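Local coordinates for glycosaminoglycan xylosylkinase (Hydra vulgaris, PDB 5XOM), which probably phosphorylates xylose in the linker that joins glycosaminoglycan chains to proteoglycan core proteins, at residues Q106-R117 with M206-L214; P151-N159 with L347-I355. All blocks are in the same frame, centred on the assembly; numbering follows the deposited sequence.

Contact 1: residues Q106-R117 with M206-L214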
loop_
_atom_site.group_PDB
_atom_site.type_symbol
_atom_site.label_atom_id
_atom_site.label_comp_id
_atom_site.label_asym_id
_atom_site.label_seq_id
_atom_site.Cartn_x
_atom_site.Cartn_y
_atom_site.Cartn_z
ATOM N N GLN A 106 5.830 20.702 -7.321
ATOM C CA GLN A 106 6.761 19.637 -6.960
ATOM C C GLN A 106 8.018 19.749 -7.809
ATOM O O GLN A 106 7.959 19.613 -9.035
ATOM C CB GLN A 106 6.124 18.259 -7.132
ATOM C CG GLN A 106 7.088 17.119 -6.856
ATOM C CD GLN A 106 7.558 17.099 -5.410
ATOM O OE1 GLN A 106 6.754 17.001 -4.484
ATOM N NE2 GLN A 106 8.863 17.201 -5.213
ATOM N N ASN A 107 9.157 19.966 -7.158
ATOM C CA ASN A 107 10.430 20.085 -7.854
ATOM C C ASN A 107 11.064 18.718 -8.104
ATOM O O ASN A 107 10.893 17.775 -7.323
ATOM C CB ASN A 107 11.385 20.974 -7.064
ATOM C CG ASN A 107 11.008 22.434 -7.155
ATOM O OD1 ASN A 107 10.146 22.814 -7.949
ATOM N ND2 ASN A 107 11.646 23.264 -6.343
ATOM N N VAL A 108 11.778 18.615 -9.231
ATOM C CA VAL A 108 12.577 17.442 -9.567
ATOM C C VAL A 108 13.941 17.888 -10.076
ATOM O O VAL A 108 14.100 18.989 -10.613
ATOM C CB VAL A 108 11.894 16.532 -10.619
ATOM C CG1 VAL A 108 10.614 15.924 -10.059
ATOM C CG2 VAL A 108 11.626 17.294 -11.921
ATOM N N VAL A 109 14.935 17.032 -9.868
ATOM C CA VAL A 109 16.207 17.130 -10.574
ATOM C C VAL A 109 16.048 16.464 -11.935
ATOM O O VAL A 109 15.428 15.399 -12.045
ATOM C CB VAL A 109 17.329 16.464 -9.755
ATOM C CG1 VAL A 109 18.644 16.453 -10.539
ATOM C CG2 VAL A 109 17.495 17.147 -8.404
ATOM N N PHE A 110 16.593 17.084 -12.983
ATOM C CA PHE A 110 16.594 16.505 -14.322
ATOM C C PHE A 110 18.018 16.175 -14.744
ATOM O O PHE A 110 18.861 17.071 -14.846
ATOM C CB PHE A 110 15.949 17.437 -15.349
ATOM C CG PHE A 110 16.013 16.904 -16.752
ATOM C CD1 PHE A 110 15.263 15.797 -17.116
ATOM C CD2 PHE A 110 16.831 17.499 -17.703
ATOM C CE1 PHE A 110 15.321 15.294 -18.406
ATOM C CE2 PHE A 110 16.893 17.001 -19.000
ATOM C CZ PHE A 110 16.136 15.897 -19.347
ATOM N N LYS A 111 18.284 14.889 -14.960
ATOM C CA LYS A 111 19.585 14.413 -15.416
ATOM C C LYS A 111 19.504 13.986 -16.873
ATOM O O LYS A 111 18.863 12.967 -17.177
ATOM C CB LYS A 111 20.061 13.257 -14.541
ATOM C CG LYS A 111 20.145 13.668 -13.091
ATOM C CD LYS A 111 21.274 12.975 -12.378
ATOM C CE LYS A 111 21.395 13.526 -10.979
ATOM N NZ LYS A 111 22.249 12.667 -10.131
ATOM N N PRO A 112 20.106 14.728 -17.795
ATOM C CA PRO A 112 20.016 14.367 -19.212
ATOM C C PRO A 112 20.871 13.154 -19.553
ATOM O O PRO A 112 21.865 12.853 -18.890
ATOM C CB PRO A 112 20.521 15.627 -19.935
ATOM C CG PRO A 112 21.384 16.307 -18.938
ATOM C CD PRO A 112 20.808 16.008 -17.584
ATOM N N LYS A 113 20.464 12.457 -20.609
ATOM C CA LYS A 113 21.296 11.421 -21.210
ATOM C C LYS A 113 22.627 11.989 -21.691
ATOM O O LYS A 113 22.675 13.046 -22.331
ATOM C CB LYS A 113 20.541 10.781 -22.373
ATOM C CG LYS A 113 21.372 9.847 -23.224
ATOM C CD LYS A 113 20.575 9.341 -24.412
ATOM C CE LYS A 113 21.501 8.981 -25.557
ATOM N NZ LYS A 113 21.556 7.540 -25.839
ATOM N N ARG A 114 23.718 11.278 -21.376
ATOM C CA ARG A 114 25.060 11.681 -21.780
ATOM C C ARG A 114 25.826 10.602 -22.529
ATOM O O ARG A 114 26.866 10.910 -23.118
ATOM C CB ARG A 114 25.888 12.098 -20.554
ATOM C CG ARG A 114 25.159 13.028 -19.609
ATOM C CD ARG A 114 24.923 14.378 -20.231
ATOM N NE ARG A 114 26.122 14.876 -20.886
ATOM C CZ ARG A 114 26.988 15.704 -20.312
ATOM N NH1 ARG A 114 26.792 16.120 -19.069
ATOM N NH2 ARG A 114 28.054 16.115 -20.973
ATOM N N TYR A 115 25.367 9.354 -22.506
ATOM C CA TYR A 115 26.080 8.236 -23.106
ATOM C C TYR A 115 25.080 7.316 -23.782
ATOM O O TYR A 115 23.888 7.319 -23.459
ATOM C CB TYR A 115 26.852 7.404 -22.070
ATOM C CG TYR A 115 27.947 8.099 -21.295
ATOM C CD1 TYR A 115 29.145 8.454 -21.901
ATOM C CD2 TYR A 115 27.789 8.381 -19.951
ATOM C CE1 TYR A 115 30.153 9.073 -21.181
ATOM C CE2 TYR A 115 28.788 9.000 -19.226
ATOM C CZ TYR A 115 29.967 9.345 -19.846
ATOM O OH TYR A 115 30.964 9.965 -19.124
ATOM N N SER A 116 25.585 6.504 -24.707
ATOM C CA SER A 116 24.816 5.368 -25.188
ATOM C C SER A 116 24.652 4.332 -24.077
ATOM O O SER A 116 25.445 4.269 -23.127
ATOM C CB SER A 116 25.506 4.707 -26.379
ATOM O OG SER A 116 25.727 5.635 -27.418
ATOM N N ARG A 117 23.640 3.470 -24.236
ATOM C CA ARG A 117 23.405 2.427 -23.240
ATOM C C ARG A 117 24.568 1.462 -23.143
ATOM O O ARG A 117 24.815 0.900 -22.071
ATOM C CB ARG A 117 22.155 1.619 -23.580
ATOM C CG ARG A 117 20.872 2.391 -23.427
ATOM C CD ARG A 117 20.491 2.599 -21.941
ATOM N NE ARG A 117 19.096 2.986 -21.866
ATOM C CZ ARG A 117 18.682 4.221 -22.088
ATOM N NH1 ARG A 117 19.537 5.199 -22.359
ATOM N NH2 ARG A 117 17.386 4.494 -22.028
ATOM N N MET A 206 14.890 15.603 -25.702
ATOM C CA MET A 206 15.992 15.186 -24.845
ATOM C C MET A 206 15.521 14.144 -23.841
ATOM O O MET A 206 14.598 14.391 -23.053
ATOM C CB MET A 206 16.624 16.385 -24.139
ATOM C CG MET A 206 17.742 16.013 -23.178
ATOM S SD MET A 206 18.318 17.424 -22.232
ATOM C CE MET A 206 19.660 17.973 -23.236
ATOM N N GLU A 207 16.166 12.983 -23.881
ATOM C CA GLU A 207 15.930 11.908 -22.933
ATOM C C GLU A 207 16.657 12.198 -21.625
ATOM O O GLU A 207 17.796 12.678 -21.625
ATOM C CB GLU A 207 16.418 10.587 -23.541
ATOM C CG GLU A 207 16.282 9.358 -22.662
ATOM C CD GLU A 207 16.942 8.123 -23.273
ATOM O OE1 GLU A 207 17.462 7.282 -22.509
ATOM O OE2 GLU A 207 16.959 7.997 -24.515
ATOM N N GLY A 208 16.003 11.892 -20.510
ATOM C CA GLY A 208 16.653 12.049 -19.225
ATOM C C GLY A 208 15.857 11.393 -18.117
ATOM O O GLY A 208 14.847 10.730 -18.357
ATOM N N ALA A 209 16.335 11.592 -16.890
ATOM C CA ALA A 209 15.710 11.056 -15.690
ATOM C C ALA A 209 15.291 12.201 -14.779
ATOM O O ALA A 209 16.018 13.188 -14.638
ATOM C CB ALA A 209 16.667 10.113 -14.938
ATOM N N LEU A 210 14.112 12.070 -14.174
ATOM C CA LEU A 210 13.605 13.025 -13.195
ATOM C C LEU A 210 13.652 12.381 -11.816
ATOM O O LEU A 210 13.166 11.255 -11.641
ATOM C CB LEU A 210 12.169 13.448 -13.529
ATOM C CG LEU A 210 11.896 14.488 -14.626
ATOM C CD1 LEU A 210 12.411 14.047 -15.973
ATOM C CD2 LEU A 210 10.404 14.758 -14.722
ATOM N N ILE A 211 14.227 13.089 -10.838
ATOM C CA ILE A 211 14.329 12.611 -9.462
ATOM C C ILE A 211 13.603 13.594 -8.553
ATOM O O ILE A 211 13.918 14.790 -8.557
ATOM C CB ILE A 211 15.793 12.454 -9.014
ATOM C CG1 ILE A 211 16.559 11.531 -9.966
ATOM C CG2 ILE A 211 15.848 11.900 -7.577
ATOM C CD1 ILE A 211 17.416 12.263 -10.978
ATOM N N LEU A 212 12.650 13.088 -7.766
ATOM C CA LEU A 212 11.871 13.932 -6.865
ATOM C C LEU A 212 12.718 14.543 -5.760
ATOM O O LEU A 212 13.518 13.861 -5.107
ATOM C CB LEU A 212 10.746 13.144 -6.200
ATOM C CG LEU A 212 9.490 12.785 -6.972
ATOM C CD1 LEU A 212 8.578 11.990 -6.059
ATOM C CD2 LEU A 212 8.795 14.044 -7.476
ATOM N N TRP A 213 12.486 15.827 -5.513
ATOM C CA TRP A 213 12.945 16.445 -4.279
ATOM C C TRP A 213 12.256 15.831 -3.073
ATOM O O TRP A 213 11.058 15.539 -3.103
ATOM C CB TRP A 213 12.634 17.931 -4.279
ATOM C CG TRP A 213 13.602 18.772 -4.967
ATOM C CD1 TRP A 213 14.431 18.372 -5.965
ATOM C CD2 TRP A 213 13.876 20.137 -4.717
ATOM N NE1 TRP A 213 15.203 19.442 -6.366
ATOM C CE2 TRP A 213 14.885 20.536 -5.615
ATOM C CE3 TRP A 213 13.358 21.076 -3.825
ATOM C CZ2 TRP A 213 15.387 21.830 -5.644
ATOM C CZ3 TRP A 213 13.862 22.359 -3.861
ATOM C CH2 TRP A 213 14.868 22.732 -4.764
ATOM N N LEU A 214 13.014 15.672 -1.997
ATOM C CA LEU A 214 12.403 15.409 -0.709
ATOM C C LEU A 214 11.650 16.654 -0.237
ATOM O O LEU A 214 12.089 17.782 -0.488
ATOM C CB LEU A 214 13.470 15.017 0.320
ATOM C CG LEU A 214 13.883 13.542 0.374
ATOM C CD1 LEU A 214 14.507 13.086 -0.945
ATOM C CD2 LEU A 214 14.843 13.312 1.517
#
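Trp213 and Asn107 show how a flat side chain can close the end of a strand pair: Asn107 CB sits over one face of the indole, 3.7 Å from the centroid of its five-membered ring, as a CH-pi contact. The amide, its OD1 hydrogen-bonded to Ser99, stands nearly upright on that face, its plane 89° from the ring, and brings ND2 to 3.4 Å from Trp213 CZ3, while Val109 CG2 fills the edge beside NE1. Phe110 meets the partner strand chiefly at its rim, while Pro112 N lies over one face, displaced outward. Met206 SD lies in the ring plane, 3.6 Å from Phe110 CE2, a Met-aromatic contact, and Leu210 CD1 touches the edge at CD1. With CG anti to the backbone N (chi1 176°), the phenyl ring leans over the partner strand and places CE1 3.6 Å from the CA of Gly208, where no side chain intervenes. The third flat group, the Arg117 guanidinium, forms an end-on salt bridge with Glu207 OE1, which lies in its plane: NH1 takes the syn lone pair at 2.9 Å, NH2 comes at 2.8 Å from outside the carboxylate plane, and OE1 also bonds His132. Between these groups runs an antiparallel ladder with Val109-Ile211 and Lys111-Ala209 as hydrogen-bonded pairs, prolonged by Lys113 N to Glu207 O. Strand 106-112 is central in the five-stranded sheet of a kinase N-lobe, with 96-100 on its other side and Phe98 stacked on Phe110. From the face shared with Val109, Lys111 reaches Glu135 of helix 132-144, consistent with the strand-lysine to helix-glutamate salt bridge of protein kinases.

Contact 2: residues P151-N159 with L347-I355; sequences PPVVGRYIN and LSIDPIYPI
This contact joins a turn to an edge strand: within this chain, strand 153-159 is outermost in the antiparallel sheet of the kinase N-lobe, and the connection between helices 339-347 and 358-382 lies against it. The connection is shaped by an Asx turn, in which Asp350 OD2 accepts from Ile352 N at 2.9 Å, within a type I turn from Asp350 to Tyr353. The same carboxylate serves two stretches of backbone, folding its own turn with one oxygen and holding the strand with the other. Next to it, Pro351 lays its ring against the carbonyl oxygen of Gly155, CG to O 3.7 Å, and its CD meets Val154 CG2; Phe45 of the second subunit packs on both residues. Ile352 puts CG2 anti to its own carbonyl carbon, and this methyl rests over one face of the Tyr157 ring, 3.9 Å from the centroid and toward the rim, in a CH-pi contact. Ile352 CG1 packs 4.0 Å from the CA of Gly155, an approach that the bare glycine backbone permits. A water donates to both Val153 O and Asp350 OD1, and OD1 receives Gly155 N through its syn lone pair at 2.8 Å, nearly straight at 169°.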
loop_
_atom_site.group_PDB
_atom_site.type_symbol
_atom_site.label_atom_id
_atom_site.label_comp_id
_atom_site.label_asym_id
_atom_site.label_seq_id
_atom_site.Cartn_x
_atom_site.Cartn_y
_atom_site.Cartn_z
ATOM N N PRO A 151 14.776 8.180 -3.515
ATOM C CA PRO A 151 13.645 8.965 -3.992
ATOM C C PRO A 151 13.162 8.434 -5.395
ATOM O O PRO A 151 13.986 7.939 -6.153
ATOM C CB PRO A 151 14.179 10.390 -4.111
ATOM C CG PRO A 151 15.574 10.365 -3.642
ATOM C CD PRO A 151 16.024 8.966 -3.429
ATOM N N PRO A 152 11.877 8.553 -5.646
ATOM C CA PRO A 152 11.349 8.095 -6.960
ATOM C C PRO A 152 12.047 8.745 -8.152
ATOM O O PRO A 152 12.340 9.943 -8.162
ATOM C CB PRO A 152 9.869 8.495 -6.890
ATOM C CG PRO A 152 9.534 8.482 -5.428
ATOM C CD PRO A 152 10.814 8.693 -4.637
ATOM N N VAL A 153 12.295 7.927 -9.180
ATOM C CA VAL A 153 12.934 8.345 -10.429
ATOM C C VAL A 153 12.104 7.849 -11.604
ATOM O O VAL A 153 11.667 6.693 -11.622
ATOM C CB VAL A 153 14.373 7.804 -10.538
ATOM C CG1 VAL A 153 15.039 8.316 -11.811
ATOM C CG2 VAL A 153 15.194 8.161 -9.290
ATOM N N VAL A 154 11.921 8.702 -12.611
ATOM C CA VAL A 154 11.248 8.300 -13.841
ATOM C C VAL A 154 12.038 8.790 -15.049
ATOM O O VAL A 154 12.645 9.869 -15.022
ATOM C CB VAL A 154 9.794 8.825 -13.893
ATOM C CG1 VAL A 154 9.737 10.260 -14.415
ATOM C CG2 VAL A 154 8.965 7.940 -14.755
ATOM N N GLY A 155 12.050 7.969 -16.102
ATOM C CA GLY A 155 12.563 8.409 -17.377
ATOM C C GLY A 155 11.534 9.232 -18.126
ATOM O O GLY A 155 10.325 9.072 -17.954
ATOM N N ARG A 156 12.023 10.157 -18.949
ATOM C CA ARG A 156 11.087 10.980 -19.695
ATOM C C ARG A 156 11.765 11.607 -20.902
ATOM O O ARG A 156 12.933 11.992 -20.829
ATOM C CB ARG A 156 10.524 12.074 -18.798
ATOM C CG ARG A 156 9.539 12.967 -19.485
ATOM C CD ARG A 156 8.763 13.750 -18.440
ATOM N NE ARG A 156 8.100 14.916 -19.000
ATOM C CZ ARG A 156 7.305 15.717 -18.305
ATOM N NH1 ARG A 156 7.044 15.500 -17.010
ATOM N NH2 ARG A 156 6.729 16.761 -18.898
ATOM N N TYR A 157 11.015 11.723 -21.998
ATOM C CA TYR A 157 11.457 12.442 -23.188
ATOM C C TYR A 157 10.935 13.871 -23.119
ATOM O O TYR A 157 9.721 14.092 -23.135
ATOM C CB TYR A 157 10.965 11.758 -24.463
ATOM C CG TYR A 157 11.484 10.348 -24.657
ATOM C CD1 TYR A 157 12.777 10.120 -25.113
ATOM C CD2 TYR A 157 10.669 9.247 -24.414
ATOM C CE1 TYR A 157 13.257 8.834 -25.303
ATOM C CE2 TYR A 157 11.138 7.953 -24.607
ATOM C CZ TYR A 157 12.431 7.756 -25.050
ATOM O OH TYR A 157 12.898 6.477 -25.244
ATOM N N ILE A 158 11.849 14.831 -23.019
ATOM C CA ILE A 158 11.518 16.241 -22.829
ATOM C C ILE A 158 11.648 16.964 -24.160
ATOM O O ILE A 158 12.714 16.932 -24.786
ATOM C CB ILE A 158 12.437 16.897 -21.786
ATOM C CG1 ILE A 158 12.372 16.158 -20.443
ATOM C CG2 ILE A 158 12.062 18.357 -21.624
ATOM C CD1 ILE A 158 11.075 16.356 -19.689
ATOM N N ASN A 159 10.580 17.635 -24.591
ATOM C CA ASN A 159 10.677 18.549 -25.729
ATOM C C ASN A 159 11.253 19.865 -25.218
ATOM O O ASN A 159 10.542 20.672 -24.618
ATOM C CB ASN A 159 9.314 18.766 -26.376
ATOM C CG ASN A 159 9.384 19.694 -27.584
ATOM O OD1 ASN A 159 10.097 20.697 -27.585
ATOM N ND2 ASN A 159 8.630 19.362 -28.614
ATOM N N LEU A 347 11.845 -2.475 -14.518
ATOM C CA LEU A 347 12.338 -1.421 -15.393
ATOM C C LEU A 347 11.523 -1.339 -16.674
ATOM O O LEU A 347 11.464 -0.269 -17.284
ATOM C CB LEU A 347 13.825 -1.641 -15.730
ATOM C CG LEU A 347 14.830 -1.694 -14.571
ATOM C CD1 LEU A 347 16.227 -2.085 -15.077
ATOM C CD2 LEU A 347 14.870 -0.380 -13.776
ATOM N N SER A 348 10.872 -2.433 -17.076
ATOM C CA SER A 348 10.111 -2.467 -18.319
ATOM C C SER A 348 8.885 -1.568 -18.296
ATOM O O SER A 348 8.283 -1.351 -19.352
ATOM C CB SER A 348 9.672 -3.897 -18.628
ATOM O OG SER A 348 8.658 -4.311 -17.732
ATOM N N ILE A 349 8.490 -1.043 -17.133
ATOM C CA ILE A 349 7.381 -0.093 -17.086
ATOM C C ILE A 349 7.827 1.337 -17.359
ATOM O O ILE A 349 6.974 2.203 -17.609
ATOM C CB ILE A 349 6.664 -0.134 -15.719
ATOM C CG1 ILE A 349 7.494 0.615 -14.677
ATOM C CG2 ILE A 349 6.432 -1.583 -15.258
ATOM C CD1 ILE A 349 6.992 0.484 -13.275
ATOM N N ASP A 350 9.158 1.620 -17.344
ATOM C CA ASP A 350 9.555 3.020 -17.424
ATOM C C ASP A 350 9.512 3.497 -18.876
ATOM O O ASP A 350 9.769 2.712 -19.791
ATOM C CB ASP A 350 10.954 3.201 -16.826
ATOM C CG ASP A 350 11.443 4.638 -16.892
ATOM O OD1 ASP A 350 11.388 5.305 -15.835
ATOM O OD2 ASP A 350 11.866 5.109 -17.971
ATOM N N PRO A 351 9.134 4.759 -19.114
ATOM C CA PRO A 351 8.938 5.220 -20.501
ATOM C C PRO A 351 10.176 5.156 -21.389
ATOM O O PRO A 351 10.019 5.086 -22.611
ATOM C CB PRO A 351 8.457 6.668 -20.321
ATOM C CG PRO A 351 7.754 6.661 -19.003
ATOM C CD PRO A 351 8.554 5.703 -18.137
ATOM N N ILE A 352 11.391 5.171 -20.855
ATOM C CA ILE A 352 12.553 5.190 -21.737
ATOM C C ILE A 352 13.250 3.829 -21.773
ATOM O O ILE A 352 14.378 3.722 -22.247
ATOM C CB ILE A 352 13.529 6.322 -21.373
ATOM C CG1 ILE A 352 14.264 6.026 -20.068
ATOM C CG2 ILE A 352 12.778 7.664 -21.286
ATOM C CD1 ILE A 352 15.344 7.047 -19.740
ATOM N N TYR A 353 12.574 2.784 -21.304
ATOM C CA TYR A 353 13.060 1.399 -21.382
ATOM C C TYR A 353 13.414 0.992 -22.815
ATOM O O TYR A 353 12.711 1.385 -23.753
ATOM C CB TYR A 353 11.986 0.463 -20.814
ATOM C CG TYR A 353 12.335 -1.003 -20.836
ATOM C CD1 TYR A 353 13.033 -1.582 -19.788
ATOM C CD2 TYR A 353 11.947 -1.817 -21.903
ATOM C CE1 TYR A 353 13.349 -2.932 -19.796
ATOM C CE2 TYR A 353 12.263 -3.165 -21.924
ATOM C CZ TYR A 353 12.963 -3.716 -20.867
ATOM O OH TYR A 353 13.282 -5.055 -20.877
ATOM N N PRO A 354 14.463 0.162 -23.009
ATOM C CA PRO A 354 15.400 -0.477 -22.053
ATOM C C PRO A 354 16.247 0.491 -21.230
ATOM O O PRO A 354 16.747 1.492 -21.751
ATOM C CB PRO A 354 16.313 -1.339 -22.948
ATOM C CG PRO A 354 15.764 -1.284 -24.314
ATOM C CD PRO A 354 14.701 -0.243 -24.405
ATOM N N ILE A 355 16.407 0.173 -19.950
ATOM C CA ILE A 355 17.167 1.006 -19.024
ATOM C C ILE A 355 18.613 0.535 -18.919
ATOM O O ILE A 355 19.538 1.352 -18.890
ATOM C CB ILE A 355 16.479 1.004 -17.643
ATOM C CG1 ILE A 355 15.028 1.490 -17.758
ATOM C CG2 ILE A 355 17.266 1.842 -16.649
ATOM C CD1 ILE A 355 14.871 2.843 -18.400
HETATM O O HOH W 1 10.702 4.478 -13.367
#

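How the contacts relate
Contacts 1 and 2 lie with centres about 9 Å apart and share one sheet, in which strand 205-212 runs between 106-112 and 153-159. Probable backbone hydrogen bonds sew them together: Met206 N to Ile158 O at 2.7 Å and Leu210 N to Val154 O at 2.8 Å. Arg117 offers a second route, since its NE bonds Pro354 O and its NH2 makes a weak bond to Ile352 O. Ile352 in turn touches Glu207 and His132, linking the turn to helix 132-144. Each contact has a glycan sugar about 13 Å away, from the side chains of Met206 and Tyr157, glycosylation rather than a substrate site; by kinase analogy, Lys111 of contact 1 probably marks the active-site side.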